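Local coordinates for vascular protein tyrosine phosphatase 1 (Rattus norvegicus, PDB 3I36) that probably removes phosphate from phosphotyrosine residues of other proteins through its cytoplasmic catalytic domain, the part modelled here, at residues 260-263 with 264-267. Numbering follows the deposited sequence. Where two conformers were deposited one is given.
Sequences LIYQ and IENE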
ATOM      1  N   LEU A 260       3.710  12.269  -0.887  1.00  9.99           N
ATOM      2  CA  LEU A 260       4.183  13.485  -0.246  1.00 14.15           C
ATOM      3  C   LEU A 260       5.590  13.813  -0.683  1.00 12.94           C
ATOM      4  O   LEU A 260       5.926  14.975  -0.889  1.00 11.55           O
ATOM      5  CB  LEU A 260       4.163  13.313   1.265  1.00 16.78           C
ATOM      6  CG  LEU A 260       2.751  13.448   1.808  1.00 23.37           C
ATOM      7  CD1 LEU A 260       2.696  12.847   3.193  1.00 19.96           C
ATOM      8  CD2 LEU A 260       2.360  14.930   1.802  1.00 21.34           C
ATOM      9  N   ILE A 261       6.432  12.795  -0.803  1.00 11.21           N
ATOM     10  CA  ILE A 261       7.812  13.061  -1.194  1.00 13.79           C
ATOM     11  C   ILE A 261       7.855  13.651  -2.591  1.00 14.01           C
ATOM     12  O   ILE A 261       8.561  14.632  -2.840  1.00 12.34           O
ATOM     13  CB  ILE A 261       8.684  11.800  -1.109  1.00 15.33           C
ATOM     14  CG1 ILE A 261       8.844  11.380   0.367  1.00 12.28           C
ATOM     15  CG2 ILE A 261      10.029  12.034  -1.789  1.00 13.80           C
ATOM     16  CD1 ILE A 261       9.468   9.984   0.548  1.00 17.92           C
ATOM     17  N   TYR A 262       7.082  13.084  -3.510  1.00 12.65           N
ATOM     18  CA  TYR A 262       7.048  13.665  -4.849  1.00 11.18           C
ATOM     19  C   TYR A 262       6.580  15.109  -4.805  1.00 10.47           C
ATOM     20  O   TYR A 262       7.145  15.975  -5.464  1.00 12.85           O
ATOM     21  CB  TYR A 262       6.114  12.894  -5.746  1.00 10.63           C
ATOM     22  CG  TYR A 262       6.724  11.663  -6.352  1.00 12.77           C
ATOM     23  CD1 TYR A 262       7.807  11.756  -7.215  1.00 17.77           C
ATOM     24  CD2 TYR A 262       6.190  10.409  -6.094  1.00 10.46           C
ATOM     25  CE1 TYR A 262       8.357  10.629  -7.789  1.00 18.59           C
ATOM     26  CE2 TYR A 262       6.723   9.272  -6.669  1.00 10.75           C
ATOM     27  CZ  TYR A 262       7.809   9.385  -7.516  1.00 17.43           C
ATOM     28  OH  TYR A 262       8.330   8.254  -8.096  1.00 21.05           O
ATOM     29  N   GLN A 263       5.527  15.347  -4.036  1.00 11.56           N
ATOM     30  CA  GLN A 263       4.931  16.666  -3.863  0.50 16.47           C
ATOM     31  C   GLN A 263       5.993  17.652  -3.388  1.00 12.40           C
ATOM     32  O   GLN A 263       6.150  18.747  -3.914  1.00 13.01           O
ATOM     33  CB  GLN A 263       3.855  16.550  -2.783  0.50 18.63           C
ATOM     34  CG  GLN A 263       2.497  17.122  -3.111  0.50 19.83           C
ATOM     35  CD  GLN A 263       1.434  16.644  -2.128  0.50 14.07           C
ATOM     36  OE1 GLN A 263       1.659  16.606  -0.915  0.50 13.49           O
ATOM     37  NE2 GLN A 263       0.273  16.279  -2.648  0.50 17.09           N
ATOM     38  N   ILE A 264       6.699  17.249  -2.332  1.00 12.74           N
ATOM     39  CA  ILE A 264       7.756  18.070  -1.760  1.00 15.32           C
ATOM     40  C   ILE A 264       8.824  18.336  -2.812  1.00 16.78           C
ATOM     41  O   ILE A 264       9.241  19.470  -3.025  1.00 17.88           O
ATOM     42  CB  ILE A 264       8.419  17.352  -0.559  1.00 17.38           C
ATOM     43  CG1 ILE A 264       7.519  17.427   0.674  1.00 18.88           C
ATOM     44  CG2 ILE A 264       9.795  17.959  -0.255  1.00 18.30           C
ATOM     45  CD1 ILE A 264       7.949  16.461   1.775  1.00 23.11           C
ATOM     46  N   GLU A 265       9.266  17.276  -3.469  1.00 16.05           N
ATOM     47  CA  GLU A 265      10.347  17.374  -4.445  1.00 18.02           C
ATOM     48  C   GLU A 265       9.938  18.221  -5.645  1.00 18.92           C
ATOM     49  O   GLU A 265      10.707  19.042  -6.118  1.00 18.28           O
ATOM     50  CB  GLU A 265      10.755  15.971  -4.906  1.00 17.64           C
ATOM     51  CG  GLU A 265      11.535  15.247  -3.846  1.00 20.13           C
ATOM     52  CD  GLU A 265      11.882  13.818  -4.214  1.00 23.83           C
ATOM     53  OE1 GLU A 265      11.357  13.304  -5.223  1.00 18.56           O
ATOM     54  OE2 GLU A 265      12.688  13.222  -3.476  1.00 21.70           O
ATOM     55  N   ASN A 266       8.711  18.027  -6.114  1.00 13.41           N
ATOM     56  CA  ASN A 266       8.272  18.654  -7.343  1.00 14.15           C
ATOM     57  C   ASN A 266       7.588  19.995  -7.185  1.00 15.60           C
ATOM     58  O   ASN A 266       7.571  20.792  -8.119  1.00 16.27           O
ATOM     59  CB  ASN A 266       7.366  17.713  -8.107  1.00 16.55           C
ATOM     60  CG  ASN A 266       8.110  16.499  -8.616  1.00 30.47           C
ATOM     61  OD1 ASN A 266       9.226  16.616  -9.126  1.00 37.20           O
ATOM     62  ND2 ASN A 266       7.508  15.327  -8.467  1.00 31.87           N
ATOM     63  N   GLU A 267       7.011  20.243  -6.015  1.00 14.11           N
ATOM     64  CA  GLU A 267       6.183  21.426  -5.854  1.00 16.58           C
ATOM     65  C   GLU A 267       6.509  22.217  -4.609  1.00 12.45           C
ATOM     66  O   GLU A 267       5.974  23.291  -4.418  1.00 14.64           O
ATOM     67  CB  GLU A 267       4.703  21.031  -5.843  1.00 17.03           C
ATOM     68  CG  GLU A 267       4.317  20.109  -6.980  1.00 24.67           C
ATOM     69  CD  GLU A 267       2.868  19.686  -6.885  1.00 34.48           C
ATOM     70  OE1 GLU A 267       2.573  18.487  -7.065  1.00 31.88           O
ATOM     71  OE2 GLU A 267       2.027  20.558  -6.612  1.00 31.51           O
TER
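The Tyr262 ring and the Asn266 amide, one helical turn apart, lie side by side and point the same way, their planes 13° apart. Asn266 ND2 approaches the ring obliquely, 3.8 Å from Tyr262 CD1, while Glu265 OE1 lies farther off, also oblique to the ring. Beyond the helix the ring also makes a cation-pi contact with Arg224, meets His109 edge-to-face and has Tyr108 against it at a shallow angle. Glu265 runs alongside Ile261: with CG2 of Ile261 anti to its backbone N, that methyl is turned to the carboxylate, 3.4 Å from Glu265 OE2. The same oxygen takes a weak hydrogen bond with the Tyr225 hydroxyl. Gln263 and Glu267 cross at a slant, touching loosely where Glu267 OE1 is 4.2 Å from Gln263 CG, and their polar ends look elsewhere, Gln263 OE1 to Asp271 N and Glu267 OE1 to the Tyr108 hydroxyl. Beneath the side chains run regular i to i+4 alpha-helical bonds. Ile264 N to Leu260 O is 2.8 Å and nearly straight at 167°; the fourth, Glu267 N to Gln263 O, is 2.7 Å but bent to 140°. In this C-terminal part of helix 249-267, which follows the probable phosphate-binding loop Cys244-Arg250 of the phosphatase domain, Leu260, Ile261 and Ile264 pack on helix 290-305, Ile261 and Tyr262 on helix 218-231, and Leu260 and Gln263 on helix 272-280 and strand 269-270.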